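Local atomic coordinates of SnoN,Epimerase SnoN (Streptomyces nogalater, PDB entry 5EP9), a protein that acts as a non-heme iron, 2-oxoglutarate-dependent epimerase in the biosynthesis of the polyketide nogalamycin. Residues 142-145 against 146-150; 87-90 against 91-94; 35-38 against 39-43; 218-221 against 222-225; 165-168 against 169-172. All coordinates share one frame; numbering follows the deposited sequence. Where two conformers were deposited one is given.

Contact 1: residues 142-145 against 146-150. With FE (Fe (III) ion), chain F; AKG (2-oxoglutaric acid), chain E.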
loop_
_atom_site.group_PDB
_atom_site.type_symbol
_atom_site.label_atom_id
_atom_site.label_comp_id
_atom_site.label_asym_id
_atom_site.label_seq_id
_atom_site.Cartn_x
_atom_site.Cartn_y
_atom_site.Cartn_z
ATOM N N HIS A 142 -9.403 6.861 -5.602
ATOM C CA HIS A 142 -10.149 5.926 -4.834
ATOM C C HIS A 142 -9.676 6.010 -3.411
ATOM O O HIS A 142 -8.643 6.603 -3.111
ATOM C CB HIS A 142 -9.963 4.525 -5.405
ATOM C CG HIS A 142 -8.550 4.027 -5.277
ATOM N ND1 HIS A 142 -7.563 4.457 -6.109
ATOM C CD2 HIS A 142 -7.947 3.241 -4.362
ATOM C CE1 HIS A 142 -6.413 3.908 -5.760
ATOM N NE2 HIS A 142 -6.629 3.111 -4.746
ATOM N N HIS A 143 -10.379 5.330 -2.536
ATOM C CA HIS A 143 -9.821 4.935 -1.240
ATOM C C HIS A 143 -9.789 3.461 -1.069
ATOM O O HIS A 143 -10.443 2.777 -1.755
ATOM C CB HIS A 143 -10.447 5.605 -0.041
ATOM C CG HIS A 143 -11.872 5.324 0.148
ATOM N ND1 HIS A 143 -12.841 5.966 -0.571
ATOM C CD2 HIS A 143 -12.502 4.521 1.031
ATOM C CE1 HIS A 143 -14.019 5.598 -0.109
ATOM N NE2 HIS A 143 -13.841 4.722 0.870
ATOM N N ASP A 144 -8.932 2.967 -0.198
ATOM C CA ASP A 144 -8.594 1.529 -0.300
ATOM C C ASP A 144 -9.526 0.648 0.536
ATOM O O ASP A 144 -9.709 -0.526 0.236
ATOM C CB ASP A 144 -7.116 1.286 0.172
ATOM C CG ASP A 144 -6.104 1.926 -0.658
ATOM O OD1 ASP A 144 -6.226 1.944 -1.917
ATOM O OD2 ASP A 144 -5.089 2.305 -0.039
ATOM N N ALA A 145 -10.112 1.241 1.573
ATOM C CA ALA A 145 -10.829 0.463 2.620
ATOM C C ALA A 145 -11.883 -0.505 2.169
ATOM O O ALA A 145 -11.998 -1.613 2.665
ATOM C CB ALA A 145 -11.465 1.371 3.683
ATOM N N PHE A 146 -12.632 -0.108 1.183
ATOM C CA PHE A 146 -13.771 -0.904 0.758
ATOM C C PHE A 146 -13.383 -2.176 0.038
ATOM O O PHE A 146 -14.160 -3.087 -0.038
ATOM C CB PHE A 146 -14.747 -0.005 -0.031
ATOM C CG PHE A 146 -15.502 1.053 0.900
ATOM C CD1 PHE A 146 -14.993 1.418 2.203
ATOM C CD2 PHE A 146 -16.721 1.680 0.489
ATOM C CE1 PHE A 146 -15.640 2.337 3.033
ATOM C CE2 PHE A 146 -17.367 2.600 1.323
ATOM C CZ PHE A 146 -16.825 2.922 2.589
ATOM N N ALA A 147 -12.134 -2.277 -0.372
ATOM C CA ALA A 147 -11.655 -3.471 -0.999
ATOM C C ALA A 147 -10.934 -4.462 -0.048
ATOM O O ALA A 147 -10.423 -5.507 -0.497
ATOM C CB ALA A 147 -10.694 -3.064 -2.118
ATOM N N PHE A 148 -10.812 -4.068 1.216
ATOM C CA PHE A 148 -10.123 -4.873 2.260
ATOM C C PHE A 148 -11.140 -5.806 2.963
ATOM O O PHE A 148 -12.085 -5.339 3.604
ATOM C CB PHE A 148 -9.415 -3.989 3.285
ATOM C CG PHE A 148 -8.254 -3.195 2.752
ATOM C CD1 PHE A 148 -7.540 -3.585 1.606
ATOM C CD2 PHE A 148 -7.845 -2.060 3.396
ATOM C CE1 PHE A 148 -6.440 -2.878 1.147
ATOM C CE2 PHE A 148 -6.757 -1.380 2.955
ATOM C CZ PHE A 148 -6.055 -1.786 1.838
ATOM N N PRO A 149 -11.013 -7.123 2.765
ATOM C CA PRO A 149 -11.890 -8.055 3.396
ATOM C C PRO A 149 -11.513 -8.389 4.860
ATOM O O PRO A 149 -11.413 -9.551 5.256
ATOM C CB PRO A 149 -11.730 -9.308 2.509
ATOM C CG PRO A 149 -10.251 -9.316 2.257
ATOM C CD PRO A 149 -9.918 -7.841 2.069
ATOM N N PHE A 150 -11.385 -7.355 5.674
ATOM C CA PHE A 150 -11.216 -7.573 7.095
ATOM C C PHE A 150 -11.917 -6.460 7.894
ATOM O O PHE A 150 -12.175 -5.351 7.411
ATOM C CB PHE A 150 -9.740 -7.756 7.446
ATOM C CG PHE A 150 -8.803 -6.714 6.879
ATOM C CD1 PHE A 150 -8.591 -5.544 7.576
ATOM C CD2 PHE A 150 -8.102 -6.928 5.716
ATOM C CE1 PHE A 150 -7.724 -4.577 7.136
ATOM C CE2 PHE A 150 -7.259 -5.969 5.244
ATOM C CZ PHE A 150 -7.058 -4.792 5.944
HETATM FE FE FE F . -5.002 2.558 -3.417
HETATM C C1 AKG E . -2.347 2.074 -3.196
HETATM O O1 AKG E . -3.298 1.966 -2.380
HETATM O O2 AKG E . -1.158 1.832 -2.873
HETATM C C2 AKG E . -2.610 2.552 -4.573
HETATM O O5 AKG E . -3.782 2.819 -4.906
HETATM C C3 AKG E . -1.399 2.672 -5.528
HETATM C C4 AKG E . -1.663 3.342 -6.874
HETATM C C5 AKG E . -0.483 3.427 -7.815
HETATM O O3 AKG E . 0.635 3.042 -7.427
HETATM O O4 AKG E . -0.654 3.846 -9.000
HETATM O O HOH W 1 -13.821 -3.246 4.119
HETATM O O HOH W 2 -5.054 0.628 -4.202
#

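Contact 2: residues 87-90 against 91-94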
loop_
_atom_site.group_PDB
_atom_site.type_symbol
_atom_site.label_atom_id
_atom_site.label_comp_id
_atom_site.label_asym_id
_atom_site.label_seq_id
_atom_site.Cartn_x
_atom_site.Cartn_y
_atom_site.Cartn_z
ATOM N N VAL A 87 2.585 -7.814 -9.199
ATOM C CA VAL A 87 2.769 -9.158 -8.659
ATOM C C VAL A 87 1.968 -9.192 -7.372
ATOM O O VAL A 87 2.291 -8.476 -6.432
ATOM C CB VAL A 87 4.272 -9.511 -8.406
ATOM C CG1 VAL A 87 4.412 -10.942 -7.853
ATOM C CG2 VAL A 87 5.044 -9.355 -9.673
ATOM N N ALA A 88 0.982 -10.084 -7.323
ATOM C CA ALA A 88 0.024 -10.216 -6.196
ATOM C C ALA A 88 0.631 -11.082 -5.103
ATOM O O ALA A 88 1.355 -12.032 -5.384
ATOM C CB ALA A 88 -1.246 -10.910 -6.659
ATOM N N ASP A 89 0.409 -10.656 -3.875
ATOM C CA ASP A 89 0.843 -11.400 -2.700
ATOM C C ASP A 89 2.337 -11.808 -2.810
ATOM O O ASP A 89 2.699 -12.975 -2.601
ATOM C CB ASP A 89 -0.039 -12.631 -2.551
ATOM C CG ASP A 89 -1.531 -12.282 -2.414
ATOM O OD1 ASP A 89 -1.914 -11.643 -1.391
ATOM O OD2 ASP A 89 -2.283 -12.565 -3.409
ATOM N N ALA A 90 3.160 -10.845 -3.182
ATOM C CA ALA A 90 4.523 -11.119 -3.595
ATOM C C ALA A 90 5.388 -11.710 -2.494
ATOM O O ALA A 90 6.279 -12.533 -2.761
ATOM C CB ALA A 90 5.144 -9.878 -4.133
ATOM N N GLN A 91 4.991 -11.409 -1.276
ATOM C CA GLN A 91 5.650 -11.947 -0.110
ATOM C C GLN A 91 5.516 -13.418 0.089
ATOM O O GLN A 91 6.279 -13.960 0.768
ATOM C CB GLN A 91 5.237 -11.236 1.158
ATOM C CG GLN A 91 3.936 -11.709 1.822
ATOM C CD GLN A 91 2.637 -11.235 1.119
ATOM O OE1 GLN A 91 2.657 -10.554 0.132
ATOM N NE2 GLN A 91 1.539 -11.656 1.640
ATOM N N LEU A 92 4.515 -14.031 -0.479
ATOM C CA LEU A 92 4.297 -15.482 -0.301
ATOM C C LEU A 92 5.290 -16.296 -1.080
ATOM O O LEU A 92 5.684 -17.303 -0.622
ATOM C CB LEU A 92 2.872 -15.958 -0.682
ATOM C CG LEU A 92 1.697 -15.270 0.061
ATOM C CD1 LEU A 92 0.340 -15.807 -0.441
ATOM C CD2 LEU A 92 1.867 -15.447 1.591
ATOM N N GLY A 93 5.645 -15.866 -2.267
ATOM C CA GLY A 93 6.624 -16.560 -3.128
ATOM C C GLY A 93 8.084 -16.040 -3.084
ATOM O O GLY A 93 8.978 -16.721 -3.467
ATOM N N SER A 94 8.315 -14.924 -2.451
ATOM C CA SER A 94 9.631 -14.335 -2.392
ATOM C C SER A 94 10.007 -13.935 -0.986
ATOM O O SER A 94 9.432 -13.034 -0.418
ATOM C CB SER A 94 9.612 -13.053 -3.271
ATOM O OG SER A 94 10.789 -12.284 -3.042
#

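Contact 3: residues 35-38 against 39-43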
loop_
_atom_site.group_PDB
_atom_site.type_symbol
_atom_site.label_atom_id
_atom_site.label_comp_id
_atom_site.label_asym_id
_atom_site.label_seq_id
_atom_site.Cartn_x
_atom_site.Cartn_y
_atom_site.Cartn_z
ATOM N N ARG A 35 5.847 14.577 15.331
ATOM C CA ARG A 35 5.461 15.539 14.251
ATOM C C ARG A 35 5.020 14.831 13.018
ATOM O O ARG A 35 4.005 15.162 12.407
ATOM C CB ARG A 35 6.571 16.557 13.946
ATOM C CG ARG A 35 6.571 17.715 14.983
ATOM C CD ARG A 35 7.568 18.841 14.654
ATOM N NE ARG A 35 8.827 18.328 14.043
ATOM C CZ ARG A 35 9.990 18.084 14.666
ATOM N NH1 ARG A 35 10.176 18.287 15.983
ATOM N NH2 ARG A 35 10.987 17.585 13.941
ATOM N N LEU A 36 5.714 13.779 12.761
ATOM C CA LEU A 36 5.385 12.917 11.625
ATOM C C LEU A 36 4.030 12.226 11.762
ATOM O O LEU A 36 3.215 12.183 10.835
ATOM C CB LEU A 36 6.482 11.890 11.494
ATOM C CG LEU A 36 6.375 11.084 10.238
ATOM C CD1 LEU A 36 7.146 11.768 9.091
ATOM C CD2 LEU A 36 6.973 9.751 10.536
ATOM N N ALA A 37 3.799 11.675 12.952
ATOM C CA ALA A 37 2.525 11.028 13.267
ATOM C C ALA A 37 1.358 12.078 13.191
ATOM O O ALA A 37 0.257 11.746 12.821
ATOM C CB ALA A 37 2.568 10.377 14.635
ATOM N N ALA A 38 1.616 13.252 13.682
ATOM C CA ALA A 38 0.603 14.294 13.726
ATOM C C ALA A 38 0.205 14.703 12.286
ATOM O O ALA A 38 -0.954 14.853 11.980
ATOM C CB ALA A 38 1.090 15.493 14.518
ATOM N N ARG A 39 1.191 14.806 11.421
ATOM C CA ARG A 39 0.977 14.974 9.991
ATOM C C ARG A 39 0.162 13.857 9.395
ATOM O O ARG A 39 -0.846 14.108 8.706
ATOM C CB ARG A 39 2.280 15.140 9.196
ATOM C CG ARG A 39 2.700 16.593 9.028
ATOM C CD ARG A 39 3.817 16.772 7.966
ATOM N NE ARG A 39 5.064 16.457 8.611
ATOM C CZ ARG A 39 6.095 15.729 8.118
ATOM N NH1 ARG A 39 6.119 15.132 6.883
ATOM N NH2 ARG A 39 7.139 15.564 8.935
ATOM N N TYR A 40 0.545 12.629 9.691
ATOM C CA TYR A 40 -0.271 11.444 9.251
ATOM C C TYR A 40 -1.776 11.535 9.702
ATOM O O TYR A 40 -2.701 11.309 8.949
ATOM C CB TYR A 40 0.336 10.143 9.701
ATOM C CG TYR A 40 -0.480 8.942 9.323
ATOM C CD1 TYR A 40 -0.512 8.511 8.013
ATOM C CD2 TYR A 40 -1.196 8.218 10.251
ATOM C CE1 TYR A 40 -1.259 7.384 7.654
ATOM C CE2 TYR A 40 -1.987 7.085 9.890
ATOM C CZ TYR A 40 -2.001 6.686 8.617
ATOM O OH TYR A 40 -2.732 5.632 8.192
ATOM N N ARG A 41 -1.998 11.885 10.942
ATOM C CA ARG A 41 -3.343 11.952 11.486
ATOM C C ARG A 41 -4.170 13.086 10.839
ATOM O O ARG A 41 -5.326 12.878 10.512
ATOM C CB ARG A 41 -3.297 12.038 13.011
ATOM C CG ARG A 41 -2.973 10.612 13.547
ATOM C CD ARG A 41 -3.160 10.416 15.043
ATOM N NE ARG A 41 -2.750 11.624 15.758
ATOM C CZ ARG A 41 -1.549 11.891 16.226
ATOM N NH1 ARG A 41 -0.559 11.000 16.143
ATOM N NH2 ARG A 41 -1.377 13.071 16.881
ATOM N N ARG A 42 -3.561 14.244 10.683
ATOM C CA ARG A 42 -4.191 15.452 10.075
ATOM C C ARG A 42 -4.448 15.263 8.586
ATOM O O ARG A 42 -5.523 15.443 8.112
ATOM C CB ARG A 42 -3.272 16.624 10.256
ATOM C CG ARG A 42 -3.863 17.983 9.850
ATOM C CD ARG A 42 -3.052 19.195 10.367
ATOM N NE ARG A 42 -1.640 18.849 10.723
ATOM C CZ ARG A 42 -1.066 18.923 11.954
ATOM N NH1 ARG A 42 -1.728 19.421 13.031
ATOM N NH2 ARG A 42 0.223 18.549 12.108
ATOM N N ASP A 43 -3.500 14.726 7.901
ATOM C CA ASP A 43 -3.601 14.631 6.443
ATOM C C ASP A 43 -4.086 13.353 5.868
ATOM O O ASP A 43 -4.593 13.313 4.736
ATOM C CB ASP A 43 -2.237 14.935 5.771
ATOM C CG ASP A 43 -1.740 16.371 5.977
ATOM O OD1 ASP A 43 -2.498 17.219 6.405
ATOM O OD2 ASP A 43 -0.566 16.623 5.634
#

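Contact 4: residues 218-221 against 222-225. With FE (Fe (III) ion), chain F; AKG (2-oxoglutaric acid), chain E.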
loop_
_atom_site.group_PDB
_atom_site.type_symbol
_atom_site.label_atom_id
_atom_site.label_comp_id
_atom_site.label_asym_id
_atom_site.label_seq_id
_atom_site.Cartn_x
_atom_site.Cartn_y
_atom_site.Cartn_z
ATOM N N PHE A 218 3.193 6.615 3.570
ATOM C CA PHE A 218 2.139 5.893 4.233
ATOM C C PHE A 218 0.840 6.601 3.993
ATOM O O PHE A 218 0.766 7.836 4.084
ATOM C CB PHE A 218 2.378 5.828 5.709
ATOM C CG PHE A 218 3.581 5.001 6.100
ATOM C CD1 PHE A 218 4.800 5.592 6.198
ATOM C CD2 PHE A 218 3.441 3.633 6.327
ATOM C CE1 PHE A 218 5.921 4.853 6.540
ATOM C CE2 PHE A 218 4.534 2.891 6.717
ATOM C CZ PHE A 218 5.790 3.497 6.836
ATOM N N HIS A 219 -0.193 5.845 3.629
ATOM C CA HIS A 219 -1.546 6.414 3.583
ATOM C C HIS A 219 -2.598 5.545 4.241
ATOM O O HIS A 219 -2.675 4.308 4.075
ATOM C CB HIS A 219 -1.931 6.858 2.163
ATOM C CG HIS A 219 -2.195 5.762 1.211
ATOM N ND1 HIS A 219 -1.202 5.183 0.462
ATOM C CD2 HIS A 219 -3.349 5.183 0.817
ATOM C CE1 HIS A 219 -1.737 4.300 -0.367
ATOM N NE2 HIS A 219 -3.029 4.270 -0.158
ATOM N N HIS A 220 -3.490 6.253 4.880
ATOM C CA HIS A 220 -4.690 5.686 5.529
ATOM C C HIS A 220 -5.665 5.107 4.508
ATOM O O HIS A 220 -5.814 5.563 3.407
ATOM C CB HIS A 220 -5.353 6.815 6.365
ATOM C CG HIS A 220 -6.426 6.383 7.325
ATOM N ND1 HIS A 220 -7.715 6.052 6.934
ATOM C CD2 HIS A 220 -6.424 6.335 8.677
ATOM C CE1 HIS A 220 -8.426 5.741 7.991
ATOM N NE2 HIS A 220 -7.693 5.959 9.056
ATOM N N ALA A 221 -6.350 4.073 4.920
ATOM C CA ALA A 221 -7.284 3.323 4.074
ATOM C C ALA A 221 -8.517 4.125 3.619
ATOM O O ALA A 221 -9.212 3.688 2.706
ATOM C CB ALA A 221 -7.767 2.092 4.853
ATOM N N ARG A 222 -8.797 5.206 4.313
ATOM C CA ARG A 222 -9.877 6.138 3.925
ATOM C C ARG A 222 -9.389 7.382 3.137
ATOM O O ARG A 222 -10.197 8.173 2.663
ATOM C CB ARG A 222 -10.762 6.536 5.121
ATOM C CG ARG A 222 -11.618 5.365 5.687
ATOM C CD ARG A 222 -12.776 5.674 6.631
ATOM N NE ARG A 222 -13.759 6.612 6.100
ATOM C CZ ARG A 222 -14.917 6.267 5.598
ATOM N NH1 ARG A 222 -15.301 4.991 5.549
ATOM N NH2 ARG A 222 -15.704 7.234 5.150
ATOM N N THR A 223 -8.060 7.517 2.950
ATOM C CA THR A 223 -7.545 8.676 2.212
ATOM C C THR A 223 -7.732 8.497 0.716
ATOM O O THR A 223 -7.333 7.482 0.169
ATOM C CB THR A 223 -6.106 8.883 2.513
ATOM O OG1 THR A 223 -5.967 9.123 3.919
ATOM C CG2 THR A 223 -5.523 10.057 1.726
ATOM N N VAL A 224 -8.330 9.482 0.058
ATOM C CA VAL A 224 -8.482 9.443 -1.373
ATOM C C VAL A 224 -7.124 9.725 -2.015
ATOM O O VAL A 224 -6.420 10.641 -1.620
ATOM C CB VAL A 224 -9.517 10.499 -1.872
ATOM C CG1 VAL A 224 -9.561 10.524 -3.386
ATOM C CG2 VAL A 224 -10.890 10.182 -1.339
ATOM N N HIS A 225 -6.767 8.887 -2.975
ATOM C CA HIS A 225 -5.510 8.958 -3.645
ATOM C C HIS A 225 -5.641 8.462 -5.058
ATOM O O HIS A 225 -6.546 7.751 -5.441
ATOM C CB HIS A 225 -4.391 8.205 -2.931
ATOM C CG HIS A 225 -4.674 6.738 -2.702
ATOM N ND1 HIS A 225 -5.608 6.335 -1.800
ATOM C CD2 HIS A 225 -4.221 5.621 -3.301
ATOM C CE1 HIS A 225 -5.731 5.017 -1.866
ATOM N NE2 HIS A 225 -4.847 4.554 -2.713
HETATM FE FE FE F . -5.002 2.558 -3.417
HETATM C C1 AKG E . -2.347 2.074 -3.196
HETATM O O1 AKG E . -3.298 1.966 -2.380
HETATM O O2 AKG E . -1.158 1.832 -2.873
HETATM C C2 AKG E . -2.610 2.552 -4.573
HETATM O O5 AKG E . -3.782 2.819 -4.906
HETATM C C3 AKG E . -1.399 2.672 -5.528
HETATM C C4 AKG E . -1.663 3.342 -6.874
HETATM C C5 AKG E . -0.483 3.427 -7.815
HETATM O O3 AKG E . 0.635 3.042 -7.427
HETATM O O4 AKG E . -0.654 3.846 -9.000
HETATM O O HOH W 3 -6.984 4.953 1.030
HETATM O O HOH W 2 -5.054 0.628 -4.202
#

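Contact 5: residues 165-168 against 169-172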
loop_
_atom_site.group_PDB
_atom_site.type_symbol
_atom_site.label_atom_id
_atom_site.label_comp_id
_atom_site.label_asym_id
_atom_site.label_seq_id
_atom_site.Cartn_x
_atom_site.Cartn_y
_atom_site.Cartn_z
ATOM N N ASP A 165 13.477 6.466 -8.783
ATOM C CA ASP A 165 13.023 7.871 -8.716
ATOM C C ASP A 165 11.652 7.982 -9.375
ATOM O O ASP A 165 11.403 7.444 -10.442
ATOM C CB ASP A 165 14.056 8.750 -9.418
ATOM C CG ASP A 165 15.262 9.148 -8.483
ATOM O OD1 ASP A 165 15.257 8.968 -7.256
ATOM O OD2 ASP A 165 16.218 9.701 -9.025
ATOM N N VAL A 166 10.704 8.609 -8.674
ATOM C CA VAL A 166 9.333 8.755 -9.165
ATOM C C VAL A 166 8.937 10.231 -9.182
ATOM O O VAL A 166 8.281 10.707 -8.286
ATOM C CB VAL A 166 8.321 7.930 -8.349
ATOM C CG1 VAL A 166 6.995 7.953 -9.044
ATOM C CG2 VAL A 166 8.730 6.484 -8.237
ATOM N N PRO A 167 9.438 10.978 -10.126
ATOM C CA PRO A 167 8.958 12.320 -10.242
ATOM C C PRO A 167 7.504 12.272 -10.705
ATOM O O PRO A 167 7.029 11.235 -11.140
ATOM C CB PRO A 167 9.897 12.947 -11.325
ATOM C CG PRO A 167 10.313 11.770 -12.173
ATOM C CD PRO A 167 10.324 10.595 -11.242
ATOM N N VAL A 168 6.908 13.436 -10.761
ATOM C CA VAL A 168 5.535 13.597 -11.203
ATOM C C VAL A 168 5.291 12.846 -12.489
ATOM O O VAL A 168 4.331 12.058 -12.573
ATOM C CB VAL A 168 5.067 15.123 -11.314
ATOM C CG1 VAL A 168 3.649 15.168 -11.782
ATOM C CG2 VAL A 168 5.151 15.775 -9.948
ATOM N N GLU A 169 6.106 13.076 -13.466
ATOM C CA GLU A 169 5.810 12.533 -14.771
ATOM C C GLU A 169 5.954 11.020 -14.910
ATOM O O GLU A 169 5.514 10.415 -15.916
ATOM C CB GLU A 169 6.571 13.308 -15.875
ATOM C CG GLU A 169 8.076 13.145 -15.846
ATOM C CD GLU A 169 8.851 14.130 -14.903
ATOM O OE1 GLU A 169 8.231 14.908 -14.040
ATOM O OE2 GLU A 169 10.108 14.136 -15.131
ATOM N N ARG A 170 6.557 10.401 -13.907
ATOM C CA ARG A 170 6.703 8.927 -13.888
ATOM C C ARG A 170 5.555 8.244 -13.153
ATOM O O ARG A 170 5.507 7.035 -13.032
ATOM C CB ARG A 170 8.070 8.519 -13.293
ATOM C CG ARG A 170 8.370 7.042 -13.495
ATOM C CD ARG A 170 9.849 6.706 -13.350
ATOM N NE ARG A 170 10.527 7.336 -14.439
ATOM C CZ ARG A 170 11.550 8.134 -14.303
ATOM N NH1 ARG A 170 12.094 8.366 -13.120
ATOM N NH2 ARG A 170 12.085 8.670 -15.367
ATOM N N GLY A 171 4.561 9.051 -12.716
ATOM C CA GLY A 171 3.313 8.542 -12.119
ATOM C C GLY A 171 3.258 8.517 -10.619
ATOM O O GLY A 171 2.827 7.504 -10.028
ATOM N N CYS A 172 3.810 9.502 -9.963
ATOM C CA CYS A 172 3.756 9.539 -8.526
ATOM C C CYS A 172 2.316 9.684 -8.121
ATOM O O CYS A 172 1.432 9.964 -8.945
ATOM C CB CYS A 172 4.634 10.648 -7.903
ATOM S SG CYS A 172 3.971 12.312 -8.134
HETATM O O HOH W 4 1.985 11.786 -11.353
#

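Contact 1: residues 142-145 against 146-150
The carbonyl oxygen of Ala145 has two partners: Phe148 N donates to Ala145 O over 3.1 Å, and a water lies 2.8 Å from Ala145 O and also reaches Phe148 O. One residue earlier, Ala147 N is bonded to Asp144 O at 3.1 Å. These successive i to i+3 bonds wind the chain into a short 3-10 turn, where Ala145 packs on Ala221 and Ala147 on Leu258 of helix 256-259. Directly before the turn, in the 14-202 part of the fusion, stands the His-X-Asp pair of the facial triad of two histidines and one carboxylate, set on the jelly roll of iron/2-oxoglutarate enzymes. His142 NE2 binds the iron at 2.2 Å and Asp144 OD1 at 2.0 Å; His225, both chelating oxygens of 2-oxoglutarate and a water complete the shell. Asp144 OD2 is hydrogen-bonded to His219, so both carboxylate oxygens are engaged and rotation about CB-CG is restrained. Phe148 covers the backbone behind this ligand. With CG anti to its carbonyl carbon (chi1 -66°), the ring puts one face over Asp144 O, while CZ touches Asp144 CB at 3.7 Å. The imidazole of His143 instead meets Phe146 in a T-shaped stack, its NE2 edge lying 3.6 Å above the centre of the Phe146 ring with the planes at 73°, although Phe146 is exposed and poorly ordered.

Contact 2: residues 87-90 against 91-94
Asp89 makes the bend by which strand 82-87 passes into the short, weakly bonded helix 90-93, in the 14-202 part of the fusion. Its positive phi (50°) is one that aspartate tolerates better than most residues. The turn is closed when Leu92 N donates to Asp89 O at 3.0 Å, a fairly straight bond (161°). Beside it Asp89 CB rests against Leu92 CD1 at 3.8 Å; the carboxylate has a long, weak ion pair with Arg279. Gln91 folds back over the same peptide. Its CG lies between the backbone N and the carbonyl carbon (chi1 84°) and the chain bends again at chi2, which lays OE1 3.2 Å from Asp89 C and lets it accept a hydrogen bond from Leu123 N on strand 118-128. Ala90 follows, its methyl small enough to pack on Leu123 and Val125 of that strand. Its carbonyl is held only loosely, by weak bonds from Gly93 N at 3.4 Å and Ser94 N at 3.2 Å. Ser94 then serves as N-cap of helix 95-101, OG bonding Met97 N and Glu63, while Ser94 CB stands 3.4 Å from Ala90 O.

Contact 3: residues 35-38 against 39-43
Helix 30-43, in the 14-202 part of the fusion, supplies this contact, which joins successive turns of one regular alpha-helix. Four i to i+4 bonds run from Arg39 N, Tyr40 N, Arg41 N and Arg42 N back to the carbonyls of Arg35, Leu36, Ala37 and Ala38; that of Tyr40 N to Leu36 O measures 2.9 Å. The arginines fold back over the preceding turn, where the small Ala37 and Ala38 let them lie close. The bend of Arg41 at chi3 brings one face of its guanidinium over Ala37 O and Ala38 CA, the latter 3.8 Å from the guanidinium plane. Arg41 NH1 touches Ala37 CB at 3.5 Å. Arg42 starts with CG anti to the backbone N (chi1 -172°) and likewise bends at chi3, laying a guanidinium face over Ala38 O, with NH2 4.0 Å from Ala38 CB. Both arginines also touch a crystal neighbour, which may influence how they lie. Arg39 crosses Leu36 at a slant, NH2 reaching Leu36 CD1 at 3.8 Å, with a guanidinium face over Leu36 CA. Long aliphatic stems bearing a charge suit this exposed side, since the methylenes cover the backbone and the cation can meet water. The inner side is apolar. Tyr40 CB packs on Ala37 O at 3.5 Å, but its ring leads away into the protein. Leu36 packs on Leu109 and Val46, Ala37 on Tyr112 and Tyr40 on Leu113, so that the helix lies against helix 104-114 and an outermost strand, 45-48, of the larger sheet.

Contact 4: residues 218-221 against 222-225
Similar first torsions turn His219 (chi1 72°) and His225 (chi1 57°) toward one another, each CG lying between its backbone N and carbonyl carbon. The two rings belong to the jelly-roll active site, at the turn joining strands 216-220 and 225-227 in the 203-305 part of the fusion. They form an edge-to-face pair with planes at 51°, His219 NE2 standing 3.1 Å above the plane of His225 and offset toward its rim. This is packing, for no hydrogen is shared between the two NE2 atoms. The stronger partner of His219 NE2 is Asp144; the bond from His219 NE2 to O1 of 2-oxoglutarate, 3.2 Å long, is weak. His225 NE2 binds iron at 2.1 Å as the distal histidine of the facial triad. At the other end of that ring, ND1 donates to Thr223 O at 2.9 Å almost exactly in the ring plane, which fixes the imidazole's rotation and gives NE2 to the metal. Thr223 is itself held by a type I beta turn, in which Thr223 N donates to His220 O at 3.0 Å. The imidazole of His220 reinforces the turn, its ND1 accepting from Arg222 N in the ring plane at 3.0 Å. In one of its two conformers Arg222 forms a salt bridge with Asp184, and Thr223 OG1 bonds Gly44 O. One water donates to both His220 O and Thr223 O, each at 2.7 Å.

Contact 5: residues 165-168 against 169-172
The guanidinium of Arg170 has Pro167 CG over one face and Asp165 O at its edge, where NH1 donates to that oxygen at 2.9 Å exactly in the guanidinium plane. Pro167 CD comes within 3.4 Å of Arg170 NH1, so the pyrrolidine offers an apolar surface to the cation. Elsewhere on the group, NH2 forms a salt bridge with Glu234 and NE bonds Thr232; these partners together fix the guanidinium's orientation. The Glu169 side chain crosses Pro167 at about a right angle; its chain bends at chi2 (-86°), laying the carboxylate against the proline with OE1 3.7 Å from Pro167 CB. Two successive turns shape the backbone beneath. Arg170 N donates to Pro167 O at 2.9 Å and Gly171 N to Val168 O at 3.0 Å, after which Gly171 takes a positive phi (98°), a conformation that suits glycine because a side chain would collide with the carbonyl oxygen before it. A water donates to both Val168 O and Cys172 O. On the inner side Cys172 is small enough to fit between two valines, its CB 3.8 Å from Val166 CG1 and its SG 3.7 Å from Val168 CA. Gly171 O accepts from Arg236, which binds 2-oxoglutarate. In the 14-202 part of the fusion, this loop connects strand 157-162 of the larger sheet to strand 173-175 of the smaller, a crossing between sheets that belongs to the double-stranded beta-helix.

Along the chain the order is contact 3, contact 2, contact 1, contact 5 and contact 4; the first four lie in the 14-202 part of the fusion and contact 4 in the 203-305 part. Contacts 1 and 4, with centres 10 Å apart, share the iron and 2-oxoglutarate and between them supply all three protein ligands of the metal. Contact 3, its centre 13 Å from that of contact 4, touches it through Tyr40. Contact 5 joins the two sheets, its centre 19 Å from that of contact 4. Contact 2 follows a strand of the larger sheet, its centre 30 Å from that of contact 3 and on the opposite side of the chain's centre. Metal chemistry is thus concentrated between the sheets.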